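Local coordinates for protein pentalenene synthase (Streptomyces chartreusis NRRL 3882, PDB 6Q4S) that probably converts farnesyl diphosphate, with magnesium as cofactor, into the bicyclic sesquiterpenol 7-epi-alpha-eudesmol by a 1,10-cyclization, at residues A[45-58]-A[70-82]. Numbering follows the deposited sequence.
Sequences YKSWDLPQAAARTY and MNWFSLAFLFDDQ
Helix 50-57 crosses helix 70-79 at 124°, their axes approaching to 9.2 Å, with Leu50 and Phe73, and Pro51 and Met70, nearest each other along the backbone; no hydrogen bond links the segments. This is knobs-into-holes packing in the all-helical class I terpene synthase fold: the Phe73 ring is the knob, set among Leu50, Ala53, Ala54 and Thr57. Ala54 N lies over one ring face, toward the rim, while Ala53 CB is 3.7 Å from Phe73 CE1. Thr57 OG1 approaches the ring edge, yet spends its hydrogen bond on Ala53 O (2.9 Å), rising 41° above that carbonyl plane. With an alanine in place of Phe73, the hole between these four residues is likely to be left unfilled. Beside this, Met70, extended beyond CG, brings CE to 3.7 Å from Pro51 CB. Tyr45 rests against Ser74 and Leu78, its hydroxyl hydrogen-bonded to His26 of helix 19-32. Leu50 CD2 stands over the Phe77 face, 3.9 Å from the ring centroid and 4° off its normal, a CH-pi contact. Asp81, a poorly ordered member of the DDXXD motif whose Asp80 and Asp84 probably bind magnesium, places OD2 at the Trp48 ring edge, 3.3 Å from Trp48 CH2.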
loop_
_atom_site.group_PDB
_atom_site.type_symbol
_atom_site.label_atom_id
_atom_site.label_comp_id
_atom_site.label_asym_id
_atom_site.label_seq_id
_atom_site.Cartn_x
_atom_site.Cartn_y
_atom_site.Cartn_z
ATOM N N TYR A 45 20.435 -20.949 10.320
ATOM C CA TYR A 45 20.306 -19.549 9.893
ATOM C C TYR A 45 21.657 -18.964 9.450
ATOM O O TYR A 45 21.801 -18.395 8.362
ATOM C CB TYR A 45 19.611 -18.654 10.975
ATOM C CG TYR A 45 19.673 -17.216 10.551
ATOM C CD1 TYR A 45 18.899 -16.782 9.490
ATOM C CD2 TYR A 45 20.619 -16.319 11.091
ATOM C CE1 TYR A 45 19.011 -15.504 8.999
ATOM C CE2 TYR A 45 20.725 -15.041 10.616
ATOM C CZ TYR A 45 19.911 -14.619 9.565
ATOM O OH TYR A 45 20.038 -13.361 9.036
ATOM N N LYS A 46 22.689 -19.125 10.282
ATOM C CA LYS A 46 24.014 -18.594 9.921
ATOM C C LYS A 46 24.573 -19.091 8.621
ATOM O O LYS A 46 25.306 -18.353 7.958
ATOM C CB LYS A 46 25.062 -18.902 10.987
ATOM C CG LYS A 46 25.331 -17.777 11.953
ATOM C CD LYS A 46 26.444 -18.191 12.926
ATOM C CE LYS A 46 27.802 -17.744 12.414
ATOM N NZ LYS A 46 28.835 -18.234 13.360
ATOM N N SER A 47 24.289 -20.345 8.278
ATOM C CA SER A 47 24.820 -20.916 7.034
ATOM C C SER A 47 24.312 -20.234 5.788
ATOM O O SER A 47 25.002 -20.236 4.773
ATOM C CB SER A 47 24.489 -22.413 6.906
ATOM O OG SER A 47 23.124 -22.594 6.568
ATOM N N TRP A 48 23.135 -19.631 5.837
ATOM C CA TRP A 48 22.599 -18.928 4.661
ATOM C C TRP A 48 23.414 -17.686 4.304
ATOM O O TRP A 48 23.237 -17.122 3.210
ATOM C CB TRP A 48 21.139 -18.528 4.866
ATOM C CG TRP A 48 20.202 -19.619 5.334
ATOM C CD1 TRP A 48 20.395 -20.991 5.233
ATOM C CD2 TRP A 48 18.913 -19.430 5.971
ATOM N NE1 TRP A 48 19.309 -21.651 5.777
ATOM C CE2 TRP A 48 18.388 -20.727 6.240
ATOM C CE3 TRP A 48 18.135 -18.282 6.321
ATOM C CZ2 TRP A 48 17.114 -20.916 6.865
ATOM C CZ3 TRP A 48 16.894 -18.460 6.949
ATOM C CH2 TRP A 48 16.390 -19.784 7.216
ATOM N N ASP A 49 24.272 -17.231 5.235
ATOM C CA ASP A 49 25.055 -15.973 5.096
ATOM C C ASP A 49 24.287 -14.772 4.524
ATOM O O ASP A 49 24.740 -14.073 3.609
ATOM C CB ASP A 49 26.405 -16.209 4.372
ATOM C CG ASP A 49 27.468 -15.111 4.752
ATOM O OD1 ASP A 49 27.199 -14.281 5.723
ATOM O OD2 ASP A 49 28.552 -15.075 4.091
ATOM N N LEU A 50 23.103 -14.507 5.090
ATOM C CA LEU A 50 22.349 -13.295 4.720
ATOM C C LEU A 50 23.085 -11.972 4.937
ATOM O O LEU A 50 22.980 -11.089 4.140
ATOM C CB LEU A 50 21.037 -13.227 5.470
ATOM C CG LEU A 50 20.072 -14.342 5.142
ATOM C CD1 LEU A 50 18.704 -13.893 5.659
ATOM C CD2 LEU A 50 19.984 -14.654 3.661
ATOM N N PRO A 51 23.903 -11.857 5.998
ATOM C CA PRO A 51 24.700 -10.615 6.131
ATOM C C PRO A 51 25.496 -10.271 4.874
ATOM O O PRO A 51 25.522 -9.152 4.428
ATOM C CB PRO A 51 25.595 -10.929 7.318
ATOM C CG PRO A 51 24.705 -11.777 8.138
ATOM C CD PRO A 51 24.032 -12.704 7.184
ATOM N N GLN A 52 26.071 -11.281 4.246
ATOM C CA GLN A 52 26.817 -11.024 3.056
ATOM C C GLN A 52 25.960 -10.509 1.956
ATOM O O GLN A 52 26.323 -9.575 1.239
ATOM C CB GLN A 52 27.600 -12.303 2.669
ATOM C CG GLN A 52 28.474 -12.120 1.457
ATOM C CD GLN A 52 28.799 -13.454 0.783
ATOM O OE1 GLN A 52 28.859 -14.510 1.420
ATOM N NE2 GLN A 52 28.950 -13.404 -0.509
ATOM N N ALA A 53 24.761 -11.080 1.775
ATOM C CA ALA A 53 23.869 -10.554 0.757
ATOM C C ALA A 53 23.558 -9.081 1.022
ATOM O O ALA A 53 23.583 -8.231 0.083
ATOM C CB ALA A 53 22.584 -11.398 0.736
ATOM N N ALA A 54 23.250 -8.763 2.297
ATOM C CA ALA A 54 22.936 -7.342 2.601
ATOM C C ALA A 54 24.091 -6.380 2.273
ATOM O O ALA A 54 23.911 -5.273 1.740
ATOM C CB ALA A 54 22.516 -7.221 4.034
ATOM N N ALA A 55 25.302 -6.822 2.602
ATOM C CA ALA A 55 26.516 -6.024 2.324
ATOM C C ALA A 55 26.748 -5.783 0.837
ATOM O O ALA A 55 27.281 -4.732 0.441
ATOM C CB ALA A 55 27.737 -6.723 2.962
ATOM N N ARG A 56 26.340 -6.731 -0.011
ATOM C CA ARG A 56 26.481 -6.589 -1.522
ATOM C C ARG A 56 25.351 -5.871 -2.190
ATOM O O ARG A 56 25.519 -5.223 -3.210
ATOM C CB ARG A 56 26.598 -7.987 -2.101
ATOM C CG ARG A 56 27.811 -8.787 -1.676
ATOM C CD ARG A 56 27.791 -10.145 -2.394
ATOM N NE ARG A 56 28.962 -10.947 -2.068
ATOM C CZ ARG A 56 30.154 -10.734 -2.641
ATOM N NH1 ARG A 56 30.319 -9.787 -3.558
ATOM N NH2 ARG A 56 31.174 -11.487 -2.310
ATOM N N THR A 57 24.142 -5.968 -1.604
ATOM C CA THR A 57 22.995 -5.261 -2.161
ATOM C C THR A 57 22.721 -3.827 -1.675
ATOM O O THR A 57 22.091 -3.016 -2.411
ATOM C CB THR A 57 21.690 -6.086 -2.018
ATOM O OG1 THR A 57 21.424 -6.413 -0.658
ATOM C CG2 THR A 57 21.855 -7.375 -2.771
ATOM N N TYR A 58 23.196 -3.502 -0.482
ATOM C CA TYR A 58 23.062 -2.138 0.063
ATOM C C TYR A 58 24.474 -1.600 0.416
ATOM O O TYR A 58 24.778 -1.361 1.570
ATOM C CB TYR A 58 22.168 -2.152 1.306
ATOM C CG TYR A 58 20.753 -2.617 0.963
ATOM C CD1 TYR A 58 19.992 -1.901 0.056
ATOM C CD2 TYR A 58 20.239 -3.774 1.493
ATOM C CE1 TYR A 58 18.742 -2.342 -0.335
ATOM C CE2 TYR A 58 18.980 -4.218 1.104
ATOM C CZ TYR A 58 18.263 -3.520 0.186
ATOM O OH TYR A 58 16.982 -3.892 -0.208
ATOM N N MET A 70 20.297 -5.854 7.610
ATOM C CA MET A 70 20.463 -7.247 7.873
ATOM C C MET A 70 19.314 -7.784 8.706
ATOM O O MET A 70 18.840 -8.909 8.490
ATOM C CB MET A 70 21.759 -7.561 8.592
ATOM C CG MET A 70 22.997 -7.138 7.775
ATOM S SD MET A 70 24.490 -7.527 8.723
ATOM C CE MET A 70 25.648 -7.221 7.376
ATOM N N ASN A 71 18.886 -7.001 9.700
ATOM C CA ASN A 71 17.813 -7.461 10.520
ATOM C C ASN A 71 16.529 -7.719 9.597
ATOM O O ASN A 71 15.870 -8.767 9.679
ATOM C CB ASN A 71 17.525 -6.449 11.653
ATOM C CG ASN A 71 18.664 -6.335 12.664
ATOM O OD1 ASN A 71 19.525 -7.219 12.789
ATOM N ND2 ASN A 71 18.570 -5.303 13.491
ATOM N N TRP A 72 16.189 -6.729 8.830
ATOM C CA TRP A 72 15.111 -6.840 7.841
ATOM C C TRP A 72 15.233 -8.035 6.900
ATOM O O TRP A 72 14.335 -8.861 6.829
ATOM C CB TRP A 72 15.105 -5.618 7.027
ATOM C CG TRP A 72 14.040 -5.543 6.037
ATOM C CD1 TRP A 72 12.738 -5.894 6.180
ATOM C CD2 TRP A 72 14.191 -5.067 4.742
ATOM N NE1 TRP A 72 12.043 -5.646 5.024
ATOM C CE2 TRP A 72 12.922 -5.157 4.106
ATOM C CE3 TRP A 72 15.281 -4.599 4.015
ATOM C CZ2 TRP A 72 12.714 -4.694 2.816
ATOM C CZ3 TRP A 72 15.092 -4.190 2.752
ATOM C CH2 TRP A 72 13.817 -4.233 2.146
ATOM N N PHE A 73 16.384 -8.146 6.247
ATOM C CA PHE A 73 16.719 -9.309 5.471
ATOM C C PHE A 73 16.348 -10.610 6.177
ATOM O O PHE A 73 15.820 -11.497 5.553
ATOM C CB PHE A 73 18.217 -9.370 5.184
ATOM C CG PHE A 73 18.587 -9.249 3.761
ATOM C CD1 PHE A 73 18.774 -10.373 3.002
ATOM C CD2 PHE A 73 18.870 -8.017 3.196
ATOM C CE1 PHE A 73 19.166 -10.278 1.686
ATOM C CE2 PHE A 73 19.324 -7.911 1.879
ATOM C CZ PHE A 73 19.441 -9.030 1.127
ATOM N N SER A 74 16.683 -10.750 7.453
ATOM C CA SER A 74 16.417 -11.958 8.125
ATOM C C SER A 74 14.907 -12.280 8.243
ATOM O O SER A 74 14.575 -13.470 8.340
ATOM C CB SER A 74 17.069 -12.014 9.534
ATOM O OG SER A 74 16.442 -11.156 10.463
ATOM N N LEU A 75 14.049 -11.241 8.291
ATOM C CA LEU A 75 12.605 -11.397 8.575
ATOM C C LEU A 75 11.961 -12.216 7.505
ATOM O O LEU A 75 11.303 -13.194 7.800
ATOM C CB LEU A 75 11.847 -10.047 8.705
ATOM C CG LEU A 75 12.316 -9.322 9.933
ATOM C CD1 LEU A 75 11.662 -7.979 10.124
ATOM C CD2 LEU A 75 12.161 -10.188 11.152
ATOM N N ALA A 76 12.189 -11.825 6.276
ATOM C CA ALA A 76 11.642 -12.526 5.161
ATOM C C ALA A 76 12.102 -13.981 5.094
ATOM O O ALA A 76 11.310 -14.855 4.833
ATOM C CB ALA A 76 12.027 -11.811 3.898
ATOM N N PHE A 77 13.390 -14.233 5.254
ATOM C CA PHE A 77 13.923 -15.575 5.135
ATOM C C PHE A 77 13.585 -16.476 6.313
ATOM O O PHE A 77 13.500 -17.682 6.166
ATOM C CB PHE A 77 15.439 -15.548 4.969
ATOM C CG PHE A 77 15.898 -15.118 3.601
ATOM C CD1 PHE A 77 15.920 -13.748 3.229
ATOM C CD2 PHE A 77 16.342 -16.071 2.678
ATOM C CE1 PHE A 77 16.342 -13.361 1.960
ATOM C CE2 PHE A 77 16.774 -15.677 1.394
ATOM C CZ PHE A 77 16.789 -14.321 1.045
ATOM N N LEU A 78 13.428 -15.898 7.491
ATOM C CA LEU A 78 13.033 -16.677 8.640
ATOM C C LEU A 78 11.536 -16.903 8.657
ATOM O O LEU A 78 11.075 -17.792 9.341
ATOM C CB LEU A 78 13.449 -16.018 9.927
ATOM C CG LEU A 78 14.942 -16.281 10.220
ATOM C CD1 LEU A 78 15.459 -15.404 11.332
ATOM C CD2 LEU A 78 15.191 -17.770 10.484
ATOM N N PHE A 79 10.800 -16.076 7.946
ATOM C CA PHE A 79 9.335 -16.085 8.009
ATOM C C PHE A 79 8.713 -17.500 7.957
ATOM O O PHE A 79 8.184 -17.919 9.022
ATOM C CB PHE A 79 8.760 -15.080 7.013
ATOM C CG PHE A 79 7.265 -15.031 6.959
ATOM C CD1 PHE A 79 6.502 -15.258 8.043
ATOM C CD2 PHE A 79 6.654 -14.659 5.791
ATOM C CE1 PHE A 79 5.118 -15.189 7.958
ATOM C CE2 PHE A 79 5.271 -14.591 5.698
ATOM C CZ PHE A 79 4.506 -14.885 6.795
ATOM N N ASP A 80 8.811 -18.274 6.855
ATOM C CA ASP A 80 8.328 -19.753 6.912
ATOM C C ASP A 80 8.653 -20.540 8.203
ATOM O O ASP A 80 7.793 -21.210 8.802
ATOM C CB ASP A 80 8.771 -20.629 5.718
ATOM C CG ASP A 80 9.915 -20.033 4.938
ATOM O OD1 ASP A 80 11.035 -19.925 5.514
ATOM O OD2 ASP A 80 9.661 -19.639 3.764
ATOM N N ASP A 81 9.889 -20.382 8.656
ATOM C CA ASP A 81 10.431 -21.150 9.791
ATOM C C ASP A 81 9.898 -20.693 11.179
ATOM O O ASP A 81 10.266 -21.256 12.194
ATOM C CB ASP A 81 11.993 -21.187 9.721
ATOM C CG ASP A 81 12.527 -21.648 8.316
ATOM O OD1 ASP A 81 11.717 -22.062 7.457
ATOM O OD2 ASP A 81 13.740 -21.581 8.054
ATOM N N GLN A 82 8.999 -19.718 11.237
ATOM C CA GLN A 82 8.427 -19.302 12.521
ATOM C C GLN A 82 7.285 -20.209 13.004
ATOM O O GLN A 82 6.888 -20.105 14.168
ATOM C CB GLN A 82 7.953 -17.842 12.426
ATOM C CG GLN A 82 9.085 -16.856 12.157
ATOM C CD GLN A 82 10.078 -16.797 13.328
ATOM O OE1 GLN A 82 9.743 -16.300 14.370
ATOM N NE2 GLN A 82 11.272 -17.311 13.141
#